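Local coordinates for protein putative transcription regulator (Lactobacillus plantarum WCFS1, PDB 3COL) that probably regulates transcription as a member of the TetR family, binding DNA through a helix-turn-helix domain in a two-chain assembly, at residues A29-T34 with Q55-S60; V13-A18 with K38-A43; D76-S81 with N132-L137. All blocks are in the same frame, centred on the assembly; numbering follows the deposited sequence. Where two conformers were deposited one is given.

Interaction 1 of 3, residues A29-T34 with Q55-S60; sequences AGVSTT and QALIDS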
# COMPACT_ATOMS: atom_id res chain seq x y z
N ALA A 29 -14.67 4.04 -7.60
CA ALA A 29 -16.04 3.64 -7.92
C ALA A 29 -17.08 4.72 -7.59
O ALA A 29 -18.14 4.78 -8.21
CB ALA A 29 -16.38 2.31 -7.24
N GLY A 30 -16.76 5.61 -6.65
CA GLY A 30 -17.68 6.68 -6.28
C GLY A 30 -17.72 7.84 -7.28
O GLY A 30 -18.61 8.67 -7.21
N VAL A 31 -16.75 7.91 -8.19
CA VAL A 31 -16.71 9.01 -9.16
C VAL A 31 -17.86 8.92 -10.21
O VAL A 31 -18.10 7.85 -10.77
CB VAL A 31 -15.32 9.08 -9.87
CG1 VAL A 31 -15.29 10.13 -10.98
CG2 VAL A 31 -14.19 9.37 -8.84
N SER A 32 -18.56 10.03 -10.44
CA SER A 32 -19.51 10.15 -11.54
C SER A 32 -19.47 11.59 -12.04
O SER A 32 -19.11 12.49 -11.29
CB SER A 32 -20.92 9.75 -11.10
OG SER A 32 -21.56 10.79 -10.38
N THR A 33 -19.80 11.80 -13.30
CA THR A 33 -19.88 13.17 -13.84
C THR A 33 -20.88 14.02 -13.03
O THR A 33 -20.61 15.19 -12.72
CB THR A 33 -20.25 13.13 -15.33
OG1 THR A 33 -19.25 12.36 -16.04
CG2 THR A 33 -20.34 14.55 -15.94
N THR A 34 -22.01 13.43 -12.66
CA THR A 34 -23.03 14.14 -11.88
C THR A 34 -22.48 14.63 -10.54
O THR A 34 -22.61 15.82 -10.20
CB THR A 34 -24.27 13.27 -11.63
OG1 THR A 34 -24.93 13.04 -12.89
CG2 THR A 34 -25.22 13.96 -10.71
N GLN A 55 -14.48 7.28 -16.54
CA GLN A 55 -13.10 6.80 -16.75
C GLN A 55 -12.11 7.91 -17.12
O GLN A 55 -11.02 7.95 -16.60
CB GLN A 55 -13.02 5.68 -17.81
CG GLN A 55 -11.69 4.90 -17.77
CD GLN A 55 -11.46 4.22 -16.40
OE1 GLN A 55 -12.34 3.51 -15.89
NE2 GLN A 55 -10.29 4.46 -15.79
N ALA A 56 -12.49 8.79 -18.05
CA ALA A 56 -11.67 9.95 -18.40
C ALA A 56 -11.38 10.85 -17.16
O ALA A 56 -10.28 11.37 -17.02
CB ALA A 56 -12.33 10.76 -19.54
N LEU A 57 -12.37 11.02 -16.29
CA LEU A 57 -12.18 11.82 -15.05
C LEU A 57 -11.08 11.19 -14.14
O LEU A 57 -10.18 11.88 -13.68
CB LEU A 57 -13.48 11.95 -14.24
CG LEU A 57 -14.61 12.77 -14.86
CD1 LEU A 57 -15.95 12.51 -14.15
CD2 LEU A 57 -14.26 14.28 -14.84
N ILE A 58 -11.18 9.89 -13.94
CA ILE A 58 -10.23 9.11 -13.12
C ILE A 58 -8.82 9.12 -13.75
O ILE A 58 -7.81 9.34 -13.06
CB ILE A 58 -10.76 7.65 -12.95
CG1 ILE A 58 -12.02 7.61 -12.04
CG2 ILE A 58 -9.67 6.71 -12.41
CD1 ILE A 58 -12.91 6.32 -12.23
N ASP A 59 -8.75 8.84 -15.05
CA ASP A 59 -7.48 8.75 -15.74
C ASP A 59 -6.74 10.08 -15.65
O ASP A 59 -5.53 10.09 -15.54
CB ASP A 59 -7.65 8.38 -17.22
CG ASP A 59 -8.10 6.93 -17.43
OD1 ASP A 59 -8.16 6.17 -16.44
OD2 ASP A 59 -8.40 6.57 -18.60
N SER A 60 -7.49 11.19 -15.71
CA SER A 60 -6.92 12.54 -15.64
C SER A 60 -6.26 12.80 -14.29
O SER A 60 -5.12 13.29 -14.21
CB SER A 60 -7.98 13.60 -15.95
OG SER A 60 -7.44 14.91 -15.82
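Val31 and Thr33 run past helix 54-67 with their CA atoms 7.6 Å from that of Ile58 and 7.9 Å from that of Leu57, respectively. This is the inside of the helical DNA-binding domain of the TetR family: the turn that leads into helix 33-40, the first helix of the helix-turn-helix, is laid against the helix that follows the motif. Leu57 does most of the touching. Its CG stands anti to the carbonyl carbon (chi1 -68°). From there chi2, at 165°, sends CD1 to the turn, within 4.0 Å of Val31 CG1, while the two side chains cross obliquely. Val31 CG1 also lies over Leu57 CB, at 4.1 Å. The neighbouring Ile58 starts out alongside the turn rather than at it, but its CG1 comes nearer, to 4.2 Å from Val31 CB. Around the pair, Val31 also packs on Ile22 and Ile23 of helix 11-26, and Leu57 on Ile15 and Val19 of the same helix, on Val47 of helix 44-48 and on Phe51 of the following loop. The direct contacts across the segments are all van der Waals. Ser32 turns away from Leu57 and, as N-cap of helix 33-40, hydrogen-bonds through OG to Lys35 N. Gln55 NE2 and Asp59 OD1 pair within their own helix at 2.8 Å, the nitrogen arriving from above the carboxylate plane. Thr33 crosses Leu57 at about a right angle, and its OG1 sits against the Leu57 CD1 methyl at 3.8 Å.

Interaction 2 of 3, residues V13-A18 with K38-A43; sequences VKIQDA and KRVGIA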
# COMPACT_ATOMS: atom_id res chain seq x y z
N VAL A 13 -8.87 22.16 -13.47
CA VAL A 13 -8.28 21.96 -12.15
C VAL A 13 -9.36 21.77 -11.07
O VAL A 13 -9.25 20.85 -10.26
CB VAL A 13 -7.35 23.11 -11.81
CG1 VAL A 13 -6.91 23.06 -10.34
CG2 VAL A 13 -6.15 23.08 -12.76
N LYS A 14 -10.38 22.63 -11.07
CA LYS A 14 -11.54 22.47 -10.17
C LYS A 14 -12.18 21.10 -10.32
O LYS A 14 -12.55 20.46 -9.32
CB LYS A 14 -12.60 23.55 -10.43
CG LYS A 14 -12.20 24.94 -9.93
CD LYS A 14 -12.16 24.95 -8.39
CE LYS A 14 -11.28 26.07 -7.81
NZ LYS A 14 -11.50 26.18 -6.34
N ILE A 15 -12.30 20.65 -11.56
CA ILE A 15 -12.83 19.30 -11.81
C ILE A 15 -11.94 18.17 -11.31
O ILE A 15 -12.42 17.24 -10.65
CB ILE A 15 -13.20 19.11 -13.29
CG1 ILE A 15 -14.44 19.98 -13.64
CG2 ILE A 15 -13.51 17.67 -13.54
CD1 ILE A 15 -14.60 20.26 -15.11
N GLN A 16 -10.64 18.24 -11.61
CA GLN A 16 -9.70 17.27 -11.09
C GLN A 16 -9.66 17.24 -9.55
O GLN A 16 -9.61 16.17 -8.94
CB GLN A 16 -8.32 17.57 -11.64
CG GLN A 16 -8.18 17.38 -13.14
CD GLN A 16 -6.81 17.84 -13.62
OE1 GLN A 16 -6.37 18.94 -13.33
NE2 GLN A 16 -6.13 16.99 -14.35
N ASP A 17 -9.68 18.41 -8.92
CA ASP A 17 -9.73 18.48 -7.45
C ASP A 17 -10.97 17.79 -6.91
O ASP A 17 -10.89 17.06 -5.93
CB ASP A 17 -9.68 19.92 -6.97
CG ASP A 17 -8.32 20.54 -7.11
OD1 ASP A 17 -7.34 19.80 -7.43
OD2 ASP A 17 -8.21 21.75 -6.86
N ALA A 18 -12.11 18.02 -7.56
CA ALA A 18 -13.37 17.34 -7.18
C ALA A 18 -13.30 15.79 -7.30
O ALA A 18 -13.70 15.08 -6.39
CB ALA A 18 -14.49 17.87 -8.02
N LYS A 38 -21.75 18.53 -9.28
CA LYS A 38 -22.35 19.06 -8.06
C LYS A 38 -21.30 19.65 -7.11
O LYS A 38 -21.47 20.73 -6.57
CB LYS A 38 -23.20 17.97 -7.36
N ARG A 39 -20.17 18.95 -6.96
CA ARG A 39 -19.06 19.45 -6.17
C ARG A 39 -18.45 20.77 -6.68
O ARG A 39 -18.16 21.67 -5.88
CB ARG A 39 -17.97 18.39 -6.06
CG ARG A 39 -18.18 17.43 -4.91
CD ARG A 39 -17.07 16.40 -4.88
NE ARG A 39 -17.16 15.54 -3.70
CZ ARG A 39 -16.60 15.79 -2.53
NH1 ARG A 39 -15.89 16.90 -2.33
NH2 ARG A 39 -16.75 14.92 -1.55
N VAL A 40 -18.25 20.86 -7.99
CA VAL A 40 -17.65 22.04 -8.60
C VAL A 40 -18.65 23.18 -8.66
O VAL A 40 -18.26 24.34 -8.60
CB VAL A 40 -17.03 21.72 -10.00
CG1 VAL A 40 -16.41 22.97 -10.63
CG2 VAL A 40 -15.93 20.67 -9.86
N GLY A 41 -19.95 22.86 -8.74
CA GLY A 41 -20.98 23.86 -8.87
C GLY A 41 -21.27 24.27 -10.30
O GLY A 41 -21.71 25.41 -10.54
N ILE A 42 -21.06 23.36 -11.24
CA ILE A 42 -21.35 23.62 -12.64
C ILE A 42 -22.30 22.56 -13.21
O ILE A 42 -22.51 21.53 -12.59
CB ILE A 42 -20.05 23.68 -13.51
CG1 ILE A 42 -19.22 22.37 -13.37
CG2 ILE A 42 -19.20 24.91 -13.14
CD1 ILE A 42 -17.86 22.40 -14.13
N ALA A 43 -22.83 22.82 -14.40
CA ALA A 43 -23.63 21.85 -15.17
C ALA A 43 -22.81 20.64 -15.61
O ALA A 43 -21.59 20.75 -15.80
CB ALA A 43 -24.24 22.52 -16.39
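Lys14 O accepts the helical bond from Ala18 N at 3.0 Å, and Val40 CG2 presses against that same oxygen from the other segment at 3.4 Å. Val40, the last residue of helix 33-40, carries this contact. With CG1 anti to the backbone N (chi1 179°) its two methyls divide the work: CG1 lies at 3.9 Å from Lys14 CB, while CG2 drops between Lys14 and Ala18, 3.6 Å from Ala18 CB and 4.1 Å from Ile15 CG1. Small Ala18 lets the helices come close, and the preceding residue, Arg39, brings its CB to 4.0 Å from the same Ala18 methyl. Beyond it the Arg39 chain runs out extended, with CD near Ala18 O, and continues along helix 11-26 over Ala21 and Ile22. The Lys14 chain bends at chi2 and leads its end away from the contact. After Val40 the chain leaves the helix at Gly41, whose phi is positive, and comes back with Ile42. Ile42 CD1 then touches Ile15 CD1 at 4.0 Å, the two side chains crossing at about a right angle. The arrangement, a first helix packed on the end of the next and on the turn behind it, is that of the TetR-type helix-turn-helix domain, in which helix 44-48, just after this turn, would be the recognition helix.

Interaction 3 of 3, residues D76-S81 with N132-L137; sequences DRLSDS and NIVANL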
# COMPACT_ATOMS: atom_id res chain seq x y z
N ASP A 76 16.07 13.49 -16.30
CA ASP A 76 17.27 13.59 -17.11
C ASP A 76 18.46 13.05 -16.30
O ASP A 76 19.28 12.28 -16.83
CB ASP A 76 17.48 15.03 -17.57
CG ASP A 76 16.59 15.41 -18.77
OD1 ASP A 76 15.82 14.54 -19.27
OD2 ASP A 76 16.67 16.58 -19.24
N ARG A 77 18.52 13.43 -15.03
CA ARG A 77 19.53 12.93 -14.11
C ARG A 77 19.42 11.41 -13.92
O ARG A 77 20.44 10.71 -13.93
CB ARG A 77 19.42 13.67 -12.76
CG ARG A 77 20.77 14.00 -12.11
CD ARG A 77 21.46 15.28 -12.67
NE ARG A 77 21.56 15.34 -14.13
CZ ARG A 77 22.49 14.73 -14.87
NH1 ARG A 77 23.45 13.98 -14.32
NH2 ARG A 77 22.43 14.86 -16.19
N LEU A 78 18.20 10.89 -13.79
CA LEU A 78 17.96 9.44 -13.56
C LEU A 78 18.28 8.57 -14.79
O LEU A 78 18.64 7.39 -14.67
CB LEU A 78 16.53 9.16 -13.03
CG LEU A 78 16.18 9.87 -11.71
CD1 LEU A 78 14.73 9.68 -11.33
CD2 LEU A 78 17.11 9.38 -10.59
N SER A 79 18.18 9.17 -15.97
CA SER A 79 18.48 8.44 -17.18
C SER A 79 19.93 8.63 -17.64
O SER A 79 20.32 8.12 -18.69
CB SER A 79 17.50 8.85 -18.29
OG SER A 79 17.79 10.16 -18.74
N ASP A 80 20.74 9.32 -16.83
CA ASP A 80 22.12 9.64 -17.23
C ASP A 80 22.95 8.42 -16.85
O ASP A 80 23.28 8.21 -15.67
CB ASP A 80 22.61 10.92 -16.51
CG ASP A 80 24.05 11.35 -16.92
OD1 ASP A 80 24.79 10.60 -17.60
OD2 ASP A 80 24.45 12.47 -16.55
N SER A 81 23.35 7.66 -17.87
CA SER A 81 24.07 6.41 -17.66
C SER A 81 25.51 6.58 -17.18
O SER A 81 26.11 5.61 -16.70
CB SER A 81 24.02 5.56 -18.94
OG SER A 81 24.77 6.21 -19.95
N ASN A 132 10.27 4.60 -19.54
CA ASN A 132 10.73 3.54 -18.61
C ASN A 132 12.08 3.84 -17.89
O ASN A 132 12.80 2.91 -17.51
CB ASN A 132 10.76 2.16 -19.32
N ILE A 133 12.38 5.13 -17.71
CA ILE A 133 13.61 5.60 -17.01
C ILE A 133 13.87 4.97 -15.62
O ILE A 133 14.94 4.42 -15.40
CB ILE A 133 13.64 7.15 -16.95
CG1 ILE A 133 13.83 7.71 -18.37
CG2 ILE A 133 14.73 7.67 -15.93
CD1 ILE A 133 13.41 9.16 -18.54
N VAL A 134 12.89 5.00 -14.73
CA VAL A 134 13.05 4.39 -13.41
C VAL A 134 13.23 2.87 -13.52
O VAL A 134 14.17 2.31 -12.92
CB VAL A 134 11.89 4.78 -12.42
CG1 VAL A 134 11.99 4.01 -11.08
CG2 VAL A 134 11.88 6.32 -12.22
N ALA A 135 12.38 2.22 -14.33
CA ALA A 135 12.46 0.77 -14.52
C ALA A 135 13.81 0.38 -15.08
O ALA A 135 14.44 -0.57 -14.61
CB ALA A 135 11.30 0.25 -15.42
N ASN A 136 14.28 1.15 -16.06
CA ASN A 136 15.61 0.95 -16.64
C ASN A 136 16.73 1.11 -15.63
O ASN A 136 17.71 0.35 -15.64
CB ASN A 136 15.84 1.89 -17.84
CG ASN A 136 15.03 1.46 -19.08
OD1 ASN A 136 14.18 0.57 -19.00
ND2 ASN A 136 15.32 2.08 -20.22
N LEU A 137 16.57 2.09 -14.75
CA LEU A 137 17.57 2.33 -13.70
C LEU A 137 17.63 1.10 -12.77
O LEU A 137 18.71 0.66 -12.41
CB LEU A 137 17.20 3.57 -12.88
CG LEU A 137 17.96 3.94 -11.59
CD1 LEU A 137 19.48 3.96 -11.84
CD2 LEU A 137 17.44 5.31 -11.05
O HOH W 1 17.14 5.32 -16.79
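Ile133, at the start of helix 133-143, meets the end of helix 72-78 with both branches. Its CG2, anti to the backbone N, rests 3.7 Å from Leu78 CB and 3.8 Å from Ser79 N, while CG1 lies against Ser79 CB, also at 3.8 Å. An alanine here would probably leave Leu78 CB and Ser79 CB without their apolar cover and open a gap between the two helix ends. The backbone of Ile133 adds a polar link: a water donates to Ile133 O at 2.8 Å and, weakly, to Leu78 O, which Arg88 also binds. Val134 contributes a looser contact, its CG2 standing 4.5 Å from Leu78 CD1, and both side chains pack on Tyr92 of helix 85-102. One turn on, Leu137 CD2 comes to 4.1 Å from Leu78 CD2, their side chains crossing while Leu137 also lies on Val85 and Arg88. Leu78 is thus covered from three positions, 133, 134 and 137, of one helix, in the all-helical region that in TetR relatives forms the ligand-binding and dimerisation domain. Ser79 OG turns back to Leu75 O. With aliphatic carbons making most of the direct contacts and one water as the polar bridge, the contact implies packing held by shape rather than by directional bonds.

Overall arrangement
From the N terminus, helix 11-26 supplies the first segment of interaction 2, residues 29-34 open interaction 1, and residues 38-43 then close interaction 2 before 55-60 close interaction 1. The two loops therefore cross, and both use helix 33-40. Their centres are 11 Å apart and they touch, with a probable hydrogen bond between Gln16 NE2 and Ser60 OG, so helices 11-26, 33-40 and 54-67 pack as one unit, consistent with a TetR-type DNA-binding domain. Interaction 3 opens only afterwards: residues 76-81 and 132-137 close a separate, mostly helical loop of 50 residues on the opposite side of the chain's centre, its nearest atoms about 17 Å from interaction 1, tying helices 72-78 and 133-143 together.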